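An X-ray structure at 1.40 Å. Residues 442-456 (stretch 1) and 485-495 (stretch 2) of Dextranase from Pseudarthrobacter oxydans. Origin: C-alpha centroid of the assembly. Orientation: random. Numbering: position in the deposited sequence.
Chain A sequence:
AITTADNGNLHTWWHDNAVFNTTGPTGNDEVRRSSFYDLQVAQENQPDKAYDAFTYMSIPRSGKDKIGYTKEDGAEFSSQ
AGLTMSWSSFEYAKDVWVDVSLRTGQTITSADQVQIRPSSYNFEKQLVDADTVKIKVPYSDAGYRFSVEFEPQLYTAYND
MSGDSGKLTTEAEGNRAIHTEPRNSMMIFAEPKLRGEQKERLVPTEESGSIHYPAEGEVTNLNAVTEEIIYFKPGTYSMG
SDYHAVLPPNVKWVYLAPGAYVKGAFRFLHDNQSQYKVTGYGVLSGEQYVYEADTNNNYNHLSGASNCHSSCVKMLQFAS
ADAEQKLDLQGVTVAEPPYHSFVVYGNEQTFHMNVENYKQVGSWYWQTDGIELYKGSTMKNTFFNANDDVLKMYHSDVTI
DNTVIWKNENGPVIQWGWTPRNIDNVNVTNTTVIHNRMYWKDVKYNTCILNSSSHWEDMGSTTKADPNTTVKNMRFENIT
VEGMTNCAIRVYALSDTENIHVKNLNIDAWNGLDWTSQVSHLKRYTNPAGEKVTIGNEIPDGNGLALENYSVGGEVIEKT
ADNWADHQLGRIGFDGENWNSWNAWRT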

# COMPACT_ATOMS: atom_id res chain seq x y z
N ASP A 442 20.39 0.70 -12.82
CA ASP A 442 21.49 0.97 -11.91
C ASP A 442 21.15 0.41 -10.53
O ASP A 442 19.99 0.09 -10.23
CB ASP A 442 21.83 2.46 -11.85
CG ASP A 442 20.65 3.35 -11.48
OD1 ASP A 442 19.50 3.02 -11.82
OD2 ASP A 442 20.87 4.41 -10.84
N VAL A 443 22.17 0.29 -9.68
CA VAL A 443 22.01 -0.29 -8.34
C VAL A 443 21.62 0.86 -7.40
O VAL A 443 22.48 1.55 -6.86
CB VAL A 443 23.25 -1.04 -7.89
CG1 VAL A 443 23.09 -1.56 -6.46
CG2 VAL A 443 23.57 -2.20 -8.85
N LYS A 444 20.32 1.05 -7.21
CA LYS A 444 19.81 2.11 -6.35
C LYS A 444 19.85 1.70 -4.88
O LYS A 444 19.78 0.51 -4.54
CB LYS A 444 18.38 2.47 -6.72
CG LYS A 444 18.21 2.95 -8.15
CD LYS A 444 18.04 4.43 -8.20
CE LYS A 444 17.71 4.90 -9.60
NZ LYS A 444 18.59 6.04 -9.95
N TYR A 445 19.95 2.69 -4.00
CA TYR A 445 20.03 2.42 -2.57
C TYR A 445 18.68 2.12 -1.94
O TYR A 445 18.65 1.51 -0.86
CB TYR A 445 20.65 3.60 -1.81
CG TYR A 445 22.04 4.01 -2.24
CD1 TYR A 445 23.17 3.40 -1.70
CD2 TYR A 445 22.22 5.01 -3.18
CE1 TYR A 445 24.45 3.79 -2.09
CE2 TYR A 445 23.50 5.40 -3.58
CZ TYR A 445 24.60 4.78 -3.03
OH TYR A 445 25.86 5.18 -3.42
N ASN A 446 17.59 2.55 -2.55
CA ASN A 446 16.25 2.46 -1.96
C ASN A 446 15.34 1.62 -2.85
O ASN A 446 14.42 2.14 -3.49
CB ASN A 446 15.65 3.86 -1.69
CG ASN A 446 15.45 4.68 -2.96
OD1 ASN A 446 16.28 4.67 -3.87
ND2 ASN A 446 14.33 5.40 -3.03
N THR A 447 15.59 0.32 -2.89
CA THR A 447 14.77 -0.59 -3.69
C THR A 447 14.87 -1.98 -3.05
O THR A 447 15.42 -2.12 -1.95
CB THR A 447 15.16 -0.52 -5.18
OG1 THR A 447 14.23 -1.28 -5.98
CG2 THR A 447 16.56 -1.04 -5.39
N CYS A 448 14.32 -2.98 -3.74
CA CYS A 448 14.23 -4.38 -3.33
C CYS A 448 13.04 -4.63 -2.41
O CYS A 448 12.36 -3.69 -1.98
CB CYS A 448 15.50 -4.90 -2.65
SG CYS A 448 17.04 -4.57 -3.53
N ILE A 449 12.78 -5.90 -2.10
CA ILE A 449 11.68 -6.24 -1.20
C ILE A 449 11.93 -5.67 0.19
O ILE A 449 11.03 -5.08 0.80
CB ILE A 449 11.45 -7.76 -1.20
CG1 ILE A 449 11.17 -8.27 -2.62
CG2 ILE A 449 10.31 -8.11 -0.25
CD1 ILE A 449 9.91 -7.71 -3.27
N LEU A 450 13.14 -5.85 0.73
CA LEU A 450 13.52 -5.33 2.04
C LEU A 450 14.70 -4.37 1.91
O LEU A 450 15.63 -4.62 1.14
CB LEU A 450 13.88 -6.49 2.99
CG LEU A 450 12.76 -7.50 3.24
CD1 LEU A 450 13.06 -8.83 2.56
CD2 LEU A 450 12.54 -7.68 4.74
N ASN A 451 14.68 -3.28 2.68
CA ASN A 451 15.64 -2.21 2.45
C ASN A 451 15.89 -1.40 3.71
O ASN A 451 14.95 -1.07 4.44
CB ASN A 451 15.07 -1.31 1.34
CG ASN A 451 16.01 -0.19 0.90
OD1 ASN A 451 15.54 0.93 0.68
ND2 ASN A 451 17.30 -0.48 0.72
N SER A 452 17.16 -1.10 3.95
CA SER A 452 17.59 0.04 4.75
C SER A 452 18.31 0.97 3.78
O SER A 452 19.48 0.76 3.45
CB SER A 452 18.52 -0.37 5.88
OG SER A 452 19.12 0.79 6.46
N SER A 453 17.60 1.99 3.29
CA SER A 453 18.21 2.94 2.38
C SER A 453 19.30 3.73 3.09
O SER A 453 19.29 3.90 4.31
CB SER A 453 17.15 3.91 1.84
OG SER A 453 17.73 4.82 0.90
N SER A 454 20.26 4.22 2.29
CA SER A 454 21.25 5.17 2.78
C SER A 454 20.56 6.48 3.17
O SER A 454 19.35 6.65 3.01
CB SER A 454 22.31 5.37 1.70
OG SER A 454 21.70 5.79 0.49
N HIS A 455 21.35 7.43 3.69
CA HIS A 455 20.78 8.60 4.35
C HIS A 455 20.13 9.56 3.36
O HIS A 455 20.70 9.90 2.32
CB HIS A 455 21.87 9.35 5.12
CG HIS A 455 21.35 10.15 6.26
ND1 HIS A 455 20.64 11.32 6.09
CD2 HIS A 455 21.42 9.95 7.60
CE1 HIS A 455 20.30 11.81 7.27
NE2 HIS A 455 20.76 11.00 8.20
N TRP A 456 18.93 10.04 3.71
CA TRP A 456 18.20 10.96 2.85
C TRP A 456 18.97 12.25 2.59
O TRP A 456 18.79 12.89 1.55
CB TRP A 456 16.82 11.28 3.43
CG TRP A 456 16.85 12.10 4.69
CD1 TRP A 456 16.88 11.65 5.97
CD2 TRP A 456 16.84 13.54 4.78
NE1 TRP A 456 16.89 12.70 6.86
CE2 TRP A 456 16.87 13.87 6.15
CE3 TRP A 456 16.82 14.57 3.83
CZ2 TRP A 456 16.88 15.20 6.59
CZ3 TRP A 456 16.82 15.88 4.27
CH2 TRP A 456 16.85 16.18 5.65
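Stretch 2 (485-495) TNCAIRVYALS

Stretch 2 runs beside stretch 1 in the same direction. Its strand, 489-493, pairs with strand 450-452 as parallel neighbours, with an angle of 15° between them and a closest approach of 4.6 Å. L450 lies level with I489, N451 with R490 and S452 with V491.

The backbone ladder is regular. L450 N donates to A488 O (3.0 Å), and L450 O accepts from R490 N (3.0 Å). S452 N donates to R490 O (2.9 Å), and S452 O accepts from Y492 N (2.9 Å). Just before the strands, I449 N donates to C487 O (3.1 Å). There the two stretches are also joined covalently: C448 SG and C487 SG form a disulfide of 2.0 Å. N486 ND2 donates a hydrogen bond to T447 OG1 (3.0 Å).

On the face carrying L450, I489, S452 and V491, the packing is apolar at L450 CB and I489 CG1 (3.9 Å). S452 OG donates to Y492 O (2.9 Å) and accepts from a water that also accepts a hydrogen bond from L494 N.

R490 is a large bump on the face it shares with N451. Its extended side chain fills a slot in the loop before strand 450-452. The guanidinium is sandwiched, with C448 SG over one face and V443 CG1 over the other. At its edge, NH1 donates to K444 O (3.0 Å). NH1 also lies 3.3 Å from T447 CG2, and a water links it to D442 O and K444 N.

Y492 provides a second bump. Y445 CD1 lies over one face of its ring, while S452 O and S453 CA lie at the ring edge. Y445 turns its ring edge to the Y492 face, with centroids 5.2 Å apart and planes at 71°. N451 ND2 donates to both R490 O and Y445 O (each 2.9 Å), tying the loop to the ladder. Further along, the L494 side chain points toward stretch 1. Its CD1 tip rests against the S453-H455 segment, 3.6 Å from S453 O and 3.9 Å from H455 N.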

# COMPACT_ATOMS: atom_id res chain seq x y z
N THR A 485 10.64 -9.99 -9.84
CA THR A 485 11.06 -8.78 -9.12
C THR A 485 12.54 -8.52 -9.39
O THR A 485 13.20 -9.29 -10.10
CB THR A 485 10.74 -8.82 -7.62
OG1 THR A 485 10.82 -7.50 -7.08
CG2 THR A 485 11.70 -9.73 -6.85
N ASN A 486 13.05 -7.43 -8.82
CA ASN A 486 14.41 -7.00 -9.11
C ASN A 486 15.45 -7.48 -8.11
O ASN A 486 16.54 -7.90 -8.52
CB ASN A 486 14.50 -5.47 -9.34
CG ASN A 486 14.22 -4.66 -8.09
OD1 ASN A 486 13.47 -5.08 -7.20
ND2 ASN A 486 14.80 -3.46 -8.03
N CYS A 487 15.17 -7.43 -6.80
CA CYS A 487 16.18 -7.80 -5.82
C CYS A 487 15.52 -8.08 -4.48
O CYS A 487 14.44 -7.57 -4.18
CB CYS A 487 17.28 -6.73 -5.68
SG CYS A 487 16.70 -5.03 -5.48
N ALA A 488 16.20 -8.90 -3.67
CA ALA A 488 15.63 -9.33 -2.39
C ALA A 488 15.83 -8.30 -1.28
O ALA A 488 14.86 -7.88 -0.64
CB ALA A 488 16.23 -10.68 -1.97
N ILE A 489 17.08 -7.91 -1.01
CA ILE A 489 17.36 -7.12 0.20
C ILE A 489 18.61 -6.27 0.00
O ILE A 489 19.65 -6.76 -0.44
CB ILE A 489 17.47 -8.03 1.44
CG1 ILE A 489 17.71 -7.20 2.69
CG2 ILE A 489 18.55 -9.09 1.27
CD1 ILE A 489 17.39 -7.96 3.99
N ARG A 490 18.51 -4.99 0.36
CA ARG A 490 19.68 -4.11 0.40
C ARG A 490 19.67 -3.38 1.73
O ARG A 490 18.78 -2.57 1.99
CB ARG A 490 19.71 -3.13 -0.77
CG ARG A 490 20.20 -3.78 -2.06
CD ARG A 490 20.12 -2.87 -3.27
NE ARG A 490 20.27 -3.70 -4.46
CZ ARG A 490 20.00 -3.32 -5.70
NH1 ARG A 490 19.60 -2.09 -5.96
NH2 ARG A 490 20.14 -4.19 -6.70
N VAL A 491 20.67 -3.66 2.56
CA VAL A 491 20.80 -3.02 3.86
C VAL A 491 22.06 -2.16 3.83
O VAL A 491 23.17 -2.69 3.85
CB VAL A 491 20.87 -4.06 4.98
CG1 VAL A 491 21.13 -3.39 6.33
CG2 VAL A 491 19.56 -4.87 5.03
N TYR A 492 21.87 -0.85 3.78
CA TYR A 492 22.95 0.11 4.04
C TYR A 492 22.77 0.53 5.49
O TYR A 492 21.92 1.36 5.81
CB TYR A 492 22.88 1.27 3.04
CG TYR A 492 22.85 0.73 1.63
CD1 TYR A 492 24.00 0.26 1.02
CD2 TYR A 492 21.65 0.61 0.95
CE1 TYR A 492 23.96 -0.29 -0.26
CE2 TYR A 492 21.59 0.07 -0.31
CZ TYR A 492 22.75 -0.37 -0.91
OH TYR A 492 22.68 -0.92 -2.17
N ALA A 493 23.53 -0.12 6.38
CA ALA A 493 23.28 -0.00 7.81
C ALA A 493 23.72 1.36 8.33
O ALA A 493 24.91 1.69 8.29
CB ALA A 493 24.00 -1.12 8.57
N LEU A 494 22.76 2.13 8.82
CA LEU A 494 23.02 3.43 9.42
C LEU A 494 23.05 3.35 10.94
O LEU A 494 23.29 4.37 11.60
CB LEU A 494 21.98 4.45 8.96
CG LEU A 494 21.91 4.68 7.45
CD1 LEU A 494 20.72 5.57 7.10
CD2 LEU A 494 23.21 5.29 6.94
N SER A 495 22.83 2.17 11.49
CA SER A 495 22.82 1.91 12.92
C SER A 495 23.41 0.52 13.13
O SER A 495 23.46 -0.29 12.20
CB SER A 495 21.38 1.91 13.47
OG SER A 495 20.70 3.12 13.18
O HOH W 1 18.59 -1.32 -8.47
O HOH W 2 19.96 1.18 9.04